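Local coordinates for ABC-type branched-chain amino acid transport systems periplasmic component-like protein (Thermomonospora curvata, PDB 4N03) that probably binds a fatty acid as the extracytoplasmic substrate-binding component of an ABC transporter, in a fold of the leucine-binding protein family, at residues 40-45 with 52-57; 62-65 with 69-72; 156-159 with 163-166. All blocks are in the same frame, centred on the assembly; numbering follows the deposited sequence. Where two conformers were deposited one is given.

Contact 1: residues 40-45 with 52-57; sequences TDLTGV and SITQAQ
T40, the last residue of strand 33-40, meets T54 of helix 47-66. Its methyl CG2 lies 3.4 Å from T54 OG1, and the two side chains cross at a slant. T40 CG2 sits between its own backbone N and carbonyl carbon. This leaves OG1 anti to the N (chi1 -167°), where it bonds H105 NE2. The two hydroxyls do not bond each other; T54 OG1 is hydrogen-bonded to G50 O, one turn back in its helix. Both threonines are buried.

D41 shapes the loop. Its OD1 accepts T43 N at 3.0 Å, from above the carboxylate plane. The same OD1 takes G44 N at 2.7 Å on its syn lone pair, in a nearly straight bond of 164°. These two bonds form an Asx turn within an Asx motif. OD2 accepts Y46 N, so both oxygens hold the loop.

L42 reaches the helix loosely, with CD2 4.5 Å from T54 OG1. D81 of the neighbouring strand binds L42 N and T43 OG1, one through each carboxylate oxygen.

A strand running through a short loop into a helix, which packs back on the parallel sheet, is the first beta-alpha unit of a Rossmann-like lobe in a periplasmic binding protein.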
loop_
_atom_site.group_PDB
_atom_site.type_symbol
_atom_site.label_atom_id
_atom_site.label_comp_id
_atom_site.label_asym_id
_atom_site.label_seq_id
_atom_site.Cartn_x
_atom_site.Cartn_y
_atom_site.Cartn_z
ATOM N N THR A 40 12.162 -3.372 -1.682
ATOM C CA THR A 40 10.915 -3.941 -2.084
ATOM C C THR A 40 10.952 -5.466 -1.956
ATOM O O THR A 40 11.924 -6.016 -1.524
ATOM C CB THR A 40 10.564 -3.456 -3.528
ATOM O OG1 THR A 40 9.211 -3.765 -3.841
ATOM C CG2 THR A 40 11.486 -4.074 -4.590
ATOM N N ASP A 41 9.837 -6.100 -2.329
ATOM C CA ASP A 41 9.781 -7.544 -2.446
ATOM C C ASP A 41 9.638 -7.901 -3.926
ATOM O O ASP A 41 8.604 -7.650 -4.521
ATOM C CB ASP A 41 8.612 -8.152 -1.673
ATOM C CG ASP A 41 8.569 -9.639 -1.767
ATOM O OD1 ASP A 41 9.602 -10.222 -2.154
ATOM O OD2 ASP A 41 7.515 -10.233 -1.459
ATOM N N LEU A 42 10.674 -8.535 -4.466
ATOM C CA LEU A 42 10.673 -9.043 -5.834
ATOM C C LEU A 42 10.573 -10.546 -5.905
ATOM O O LEU A 42 10.525 -11.086 -7.021
ATOM C CB LEU A 42 11.910 -8.559 -6.605
ATOM C CG LEU A 42 12.046 -7.065 -6.697
ATOM C CD1 LEU A 42 13.325 -6.711 -7.442
ATOM C CD2 LEU A 42 10.831 -6.415 -7.333
ATOM N N THR A 43 10.608 -11.249 -4.778
ATOM C CA THR A 43 10.755 -12.692 -4.759
ATOM C C THR A 43 9.826 -13.445 -3.824
ATOM O O THR A 43 9.596 -14.627 -4.012
ATOM C CB THR A 43 12.202 -13.076 -4.460
ATOM O OG1 THR A 43 12.660 -12.416 -3.286
ATOM C CG2 THR A 43 13.097 -12.842 -5.664
ATOM N N GLY A 44 9.296 -12.781 -2.804
ATOM C CA GLY A 44 8.415 -13.390 -1.827
ATOM C C GLY A 44 6.970 -13.300 -2.177
ATOM O O GLY A 44 6.588 -13.195 -3.353
ATOM N N VAL A 45 6.119 -13.289 -1.137
ATOM C CA VAL A 45 4.679 -13.309 -1.344
ATOM C C VAL A 45 4.172 -12.107 -2.156
ATOM O O VAL A 45 3.133 -12.192 -2.747
ATOM C CB VAL A 45 3.946 -13.487 -0.014
ATOM C CG1 VAL A 45 4.035 -12.230 0.806
ATOM C CG2 VAL A 45 2.455 -13.852 -0.242
ATOM N N SER A 52 5.749 -4.373 -9.915
ATOM C CA SER A 52 4.953 -3.332 -10.520
ATOM C C SER A 52 5.235 -1.987 -9.902
ATOM O O SER A 52 5.325 -0.965 -10.632
ATOM C CB SER A 52 3.487 -3.645 -10.387
ATOM O OG SER A 52 3.136 -4.810 -11.084
ATOM N N ILE A 53 5.286 -1.940 -8.564
ATOM C CA ILE A 53 5.543 -0.684 -7.874
ATOM C C ILE A 53 6.893 -0.091 -8.297
ATOM O O ILE A 53 7.020 1.084 -8.589
ATOM C CB ILE A 53 5.458 -0.868 -6.351
ATOM C CG1 ILE A 53 4.047 -1.275 -5.938
ATOM C CG2 ILE A 53 5.850 0.400 -5.651
ATOM C CD1 ILE A 53 3.980 -1.859 -4.544
ATOM N N THR A 54 7.884 -0.958 -8.281
ATOM C CA THR A 54 9.253 -0.573 -8.597
ATOM C C THR A 54 9.373 -0.077 -10.050
ATOM O O THR A 54 10.001 0.942 -10.300
ATOM C CB THR A 54 10.190 -1.727 -8.328
ATOM O OG1 THR A 54 10.130 -2.015 -6.942
ATOM C CG2 THR A 54 11.626 -1.417 -8.677
ATOM N N GLN A 55 8.743 -0.804 -10.961
ATOM C CA GLN A 55 8.779 -0.400 -12.350
ATOM C C GLN A 55 8.038 0.865 -12.592
ATOM O O GLN A 55 8.451 1.689 -13.435
ATOM C CB GLN A 55 8.241 -1.538 -13.255
ATOM C CG GLN A 55 9.233 -2.684 -13.330
ATOM C CD GLN A 55 8.908 -3.771 -14.341
ATOM O OE1 GLN A 55 9.807 -4.542 -14.716
ATOM N NE2 GLN A 55 7.678 -3.882 -14.749
ATOM N N ALA A 56 6.915 1.091 -11.904
ATOM C CA ALA A 56 6.196 2.324 -12.059
ATOM C C ALA A 56 6.951 3.532 -11.557
ATOM O O ALA A 56 6.898 4.611 -12.162
ATOM C CB ALA A 56 4.807 2.261 -11.440
ATOM N N GLN A 57 7.692 3.354 -10.465
ATOM C CA GLN A 57 8.588 4.408 -9.972
ATOM C C GLN A 57 9.666 4.694 -11.037
ATOM O O GLN A 57 9.928 5.860 -11.304
ATOM C CB GLN A 57 9.256 4.001 -8.657
ATOM C CG GLN A 57 8.297 3.958 -7.467
ATOM C CD GLN A 57 8.784 4.691 -6.261
ATOM O OE1 GLN A 57 9.945 5.042 -6.124
ATOM N NE2 GLN A 57 7.868 4.900 -5.309
#

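Contact 2: residues 62-65 with 69-72; sequences EEVN and GVCG
V64 and G69 join the last turn of helix 47-66 to the loop that follows it. The loop turns the chain back toward strand 74-81. It thus forms the second connection of a beta-alpha-beta crossover, which runs from strand 33-40 through the helix to the parallel neighbour 74-81.

One backbone hydrogen bond spans the contact. G69 N donates to V64 O at 2.9 Å, with an N-H...O angle of 147°. The donor stands above the carbonyl plane, 36° out of it, and so does not follow a lone pair. N65 O is also near, but at 3.6 Å from G69 N it makes no bond. The V64 carbonyl, close to the end of the helix, therefore finds its donor in the loop. G69 has a positive phi, a backbone shape that favours glycine.

The apolar part is small. V64 CG1 lies anti to its backbone N (chi1 169°), which turns this methyl toward the loop. It comes within 4.1 Å of V70 CG2 and also rests against the G69 carbonyl, with G69 O at 3.8 Å. Both valines pack on I75 of strand 74-81 and on helix 309-330, V64 against V322 and V70 against L325. V70 is the buried member of the pair.

A disulfide anchors the loop at the next residue: C71 SG is bonded to C329 SG near the end of helix 309-330.

N65 is the polar side chain that reaches 69-72. Its OD1 accepts I75 N at the start of the next strand, and the same oxygen lies 3.9 Å from G69 CA.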
loop_
_atom_site.group_PDB
_atom_site.type_symbol
_atom_site.label_atom_id
_atom_site.label_comp_id
_atom_site.label_asym_id
_atom_site.label_seq_id
_atom_site.Cartn_x
_atom_site.Cartn_y
_atom_site.Cartn_z
ATOM N N GLU A 62 12.249 8.102 -15.080
ATOM C CA GLU A 62 12.693 8.244 -16.478
ATOM C C GLU A 62 12.006 9.450 -17.130
ATOM O O GLU A 62 12.668 10.205 -17.898
ATOM C CB GLU A 62 12.417 6.957 -17.252
ATOM C CG GLU A 62 12.585 7.062 -18.769
ATOM C CD GLU A 62 12.078 5.810 -19.492
ATOM O OE1 GLU A 62 12.870 4.848 -19.614
ATOM O OE2 GLU A 62 10.884 5.793 -19.932
ATOM N N GLU A 63 10.706 9.597 -17.018
ATOM C CA GLU A 63 9.990 10.747 -17.575
ATOM C C GLU A 63 10.554 12.071 -17.047
ATOM O O GLU A 63 10.752 13.020 -17.810
ATOM C CB GLU A 63 8.497 10.660 -17.265
ATOM C CG GLU A 63 7.827 9.512 -18.000
ATOM C CD GLU A 63 6.420 9.191 -17.516
ATOM O OE1 GLU A 63 5.984 9.666 -16.424
ATOM O OE2 GLU A 63 5.739 8.406 -18.248
ATOM N N VAL A 64 10.831 12.126 -15.738
ATOM C CA VAL A 64 11.443 13.288 -15.144
ATOM C C VAL A 64 12.834 13.556 -15.698
ATOM O O VAL A 64 13.172 14.727 -16.051
ATOM C CB VAL A 64 11.505 13.151 -13.590
ATOM C CG1 VAL A 64 12.373 14.241 -13.017
ATOM C CG2 VAL A 64 10.108 13.217 -12.996
ATOM N N ASN A 65 13.644 12.516 -15.797
ATOM C CA ASN A 65 15.005 12.652 -16.368
ATOM C C ASN A 65 15.014 13.124 -17.800
ATOM O O ASN A 65 15.830 13.981 -18.174
ATOM C CB ASN A 65 15.802 11.360 -16.227
ATOM C CG ASN A 65 16.141 11.091 -14.760
ATOM O OD1 ASN A 65 16.163 12.019 -13.926
ATOM N ND2 ASN A 65 16.459 9.862 -14.442
ATOM N N GLY A 69 15.615 16.203 -15.372
ATOM C CA GLY A 69 15.816 15.879 -13.969
ATOM C C GLY A 69 15.220 16.925 -13.055
ATOM O O GLY A 69 14.261 17.576 -13.378
ATOM N N VAL A 70 15.764 17.016 -11.850
ATOM C CA VAL A 70 15.354 17.972 -10.789
ATOM C C VAL A 70 16.559 18.826 -10.444
ATOM O O VAL A 70 17.627 18.283 -10.141
ATOM C CB VAL A 70 14.861 17.299 -9.489
ATOM C CG1 VAL A 70 14.504 18.346 -8.462
ATOM C CG2 VAL A 70 13.653 16.434 -9.812
ATOM N N CYS A 71 16.430 20.144 -10.541
ATOM C CA CYS A 71 17.563 20.997 -10.150
ATOM C C CYS A 71 18.768 20.631 -11.065
ATOM O O CYS A 71 19.906 20.681 -10.629
ATOM C CB CYS A 71 17.812 20.857 -8.579
ATOM S SG CYS A 71 17.585 22.440 -7.702
ATOM N N GLY A 72 18.509 20.227 -12.326
ATOM C CA GLY A 72 19.539 19.790 -13.252
ATOM C C GLY A 72 20.247 18.486 -12.927
ATOM O O GLY A 72 21.309 18.137 -13.520
#

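Contact 3: residues 156-159 with 163-166; sequences VQWL and KLIK
L159 O is the polar centre of this contact and accepts two backbone N-H groups from the loop after helix 148-161. L164 N donates at 2.9 Å, nearly in line with the C=O bond (164° at the oxygen), though the N-H...O angle is only 138°. I165 N adds a weak bond at 3.4 Å. K163 N is also close, at 3.2 Å, but its angle is too poor for a bond to L159 O. The positive phi of K163 lets the chain turn back so that L164 N can reach L159 O. This is the bond that spans five residues in a Schellman motif.

Two polar side-chain ends have partners outside the segments. W158 NE1 makes a weak bond to E387, and K166 NZ forms a salt bridge with D169.

Apolar groups pack beside the turn. L159 CD2 and L164 CD1 meet at 3.8 Å, the two side chains crossing at about a right angle. L164 CD1 also approaches W158 CZ3 at 4.2 Å, oblique to the ring. I165 has CG1 between its backbone N and carbonyl carbon (chi1 60°). This brings CD1 to 3.7 Å from L159 CB and 4.1 Å from V156 CG1. An alanine here would remove CG1 and CD1 and would probably leave a gap beside L159 CB and V156 CG1. I165 also packs on L197 and on A225 of strand 225-229.

A carbonyl at the helix end thus gains donors from the chain that leaves it, while L164 CB lies 3.6 Å from L159 O. The chemistry implies a helix stop built from backbone bonds and packed by apolar side chains.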
loop_
_atom_site.group_PDB
_atom_site.type_symbol
_atom_site.label_atom_id
_atom_site.label_comp_id
_atom_site.label_asym_id
_atom_site.label_seq_id
_atom_site.Cartn_x
_atom_site.Cartn_y
_atom_site.Cartn_z
ATOM N N VAL A 156 -16.314 -3.179 6.753
ATOM C CA VAL A 156 -17.359 -3.819 7.540
ATOM C C VAL A 156 -18.633 -3.007 7.517
ATOM O O VAL A 156 -19.725 -3.564 7.408
ATOM C CB VAL A 156 -16.865 -4.135 8.963
ATOM C CG1 VAL A 156 -18.005 -4.628 9.825
ATOM C CG2 VAL A 156 -15.720 -5.155 8.876
ATOM N N GLN A 157 -18.515 -1.692 7.622
ATOM C CA GLN A 157 -19.714 -0.866 7.516
ATOM C C GLN A 157 -20.390 -1.091 6.168
ATOM O O GLN A 157 -21.604 -1.166 6.051
ATOM C CB GLN A 157 -19.388 0.590 7.700
ATOM C CG GLN A 157 -20.621 1.501 7.638
ATOM C CD GLN A 157 -21.551 1.303 8.813
ATOM O OE1 GLN A 157 -21.303 1.817 9.912
ATOM N NE2 GLN A 157 -22.604 0.548 8.623
ATOM N N TRP A 158 -19.588 -1.220 5.098
ATOM C CA TRP A 158 -20.111 -1.518 3.769
ATOM C C TRP A 158 -20.796 -2.860 3.712
ATOM O O TRP A 158 -21.891 -2.978 3.178
ATOM C CB TRP A 158 -18.986 -1.441 2.744
ATOM C CG TRP A 158 -19.370 -1.773 1.335
ATOM C CD1 TRP A 158 -19.976 -0.962 0.436
ATOM C CD2 TRP A 158 -19.154 -3.019 0.687
ATOM N NE1 TRP A 158 -20.138 -1.628 -0.756
ATOM C CE2 TRP A 158 -19.672 -2.899 -0.623
ATOM C CE3 TRP A 158 -18.587 -4.221 1.083
ATOM C CZ2 TRP A 158 -19.616 -3.938 -1.544
ATOM C CZ3 TRP A 158 -18.524 -5.264 0.139
ATOM C CH2 TRP A 158 -19.038 -5.101 -1.145
ATOM N N LEU A 159 -20.186 -3.892 4.301
ATOM C CA LEU A 159 -20.854 -5.195 4.348
ATOM C C LEU A 159 -22.242 -5.109 4.977
ATOM O O LEU A 159 -23.197 -5.735 4.542
ATOM C CB LEU A 159 -20.021 -6.222 5.107
ATOM C CG LEU A 159 -18.712 -6.690 4.478
ATOM C CD1 LEU A 159 -17.945 -7.569 5.436
ATOM C CD2 LEU A 159 -18.943 -7.415 3.165
ATOM N N LYS A 163 -26.155 -5.403 3.338
ATOM C CA LYS A 163 -26.935 -6.522 3.867
ATOM C C LYS A 163 -26.238 -7.874 3.656
ATOM O O LYS A 163 -26.885 -8.928 3.664
ATOM C CB LYS A 163 -28.374 -6.477 3.355
ATOM C CG LYS A 163 -29.058 -5.171 3.690
ATOM C CD LYS A 163 -30.526 -5.145 3.294
ATOM C CE LYS A 163 -31.425 -5.964 4.208
ATOM N NZ LYS A 163 -32.859 -5.752 3.897
ATOM N N LEU A 164 -24.921 -7.833 3.486
ATOM C CA LEU A 164 -24.126 -9.040 3.408
ATOM C C LEU A 164 -23.865 -9.615 4.795
ATOM O O LEU A 164 -23.559 -10.790 4.920
ATOM C CB LEU A 164 -22.822 -8.757 2.666
ATOM C CG LEU A 164 -22.960 -8.409 1.171
ATOM C CD1 LEU A 164 -21.619 -8.029 0.585
ATOM C CD2 LEU A 164 -23.566 -9.548 0.399
ATOM N N ILE A 165 -23.989 -8.760 5.814
ATOM C CA ILE A 165 -24.006 -9.156 7.208
ATOM C C ILE A 165 -25.102 -8.353 7.893
ATOM O O ILE A 165 -25.576 -7.367 7.366
ATOM C CB ILE A 165 -22.652 -8.950 7.901
ATOM C CG1 ILE A 165 -22.262 -7.495 7.861
ATOM C CG2 ILE A 165 -21.590 -9.827 7.270
ATOM C CD1 ILE A 165 -20.966 -7.176 8.587
ATOM N N LYS A 166 -25.458 -8.805 9.081
ATOM C CA LYS A 166 -26.446 -8.129 9.927
ATOM C C LYS A 166 -26.003 -8.203 11.379
ATOM O O LYS A 166 -25.134 -8.974 11.730
ATOM C CB LYS A 166 -27.798 -8.770 9.759
ATOM C CG LYS A 166 -27.891 -10.199 10.250
ATOM C CD LYS A 166 -29.233 -10.852 9.935
ATOM C CE LYS A 166 -29.269 -12.282 10.471
ATOM N NZ LYS A 166 -28.169 -13.200 10.020
#

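In the fold
Contacts 1 and 2 share helix 47-66. Contact 1 packs the helix on the end of strand 33-40 and the loop after it, and contact 2 closes its far end; their centres are about 22 Å apart. Contact 3 ends helix 148-161 on the other side of the chain's centre. It lies about 33 Å from contact 1 and about 47 Å from contact 2, centre to centre, and no two contacts touch. Contact 1 lies near the bound palmitic acid, about 8 Å from the T40 side chain. Contacts 1 and 2 belong with the four-stranded parallel sheet, while 156-159 with 163-166 leads into strand 170-176 of the seven-stranded mixed sheet.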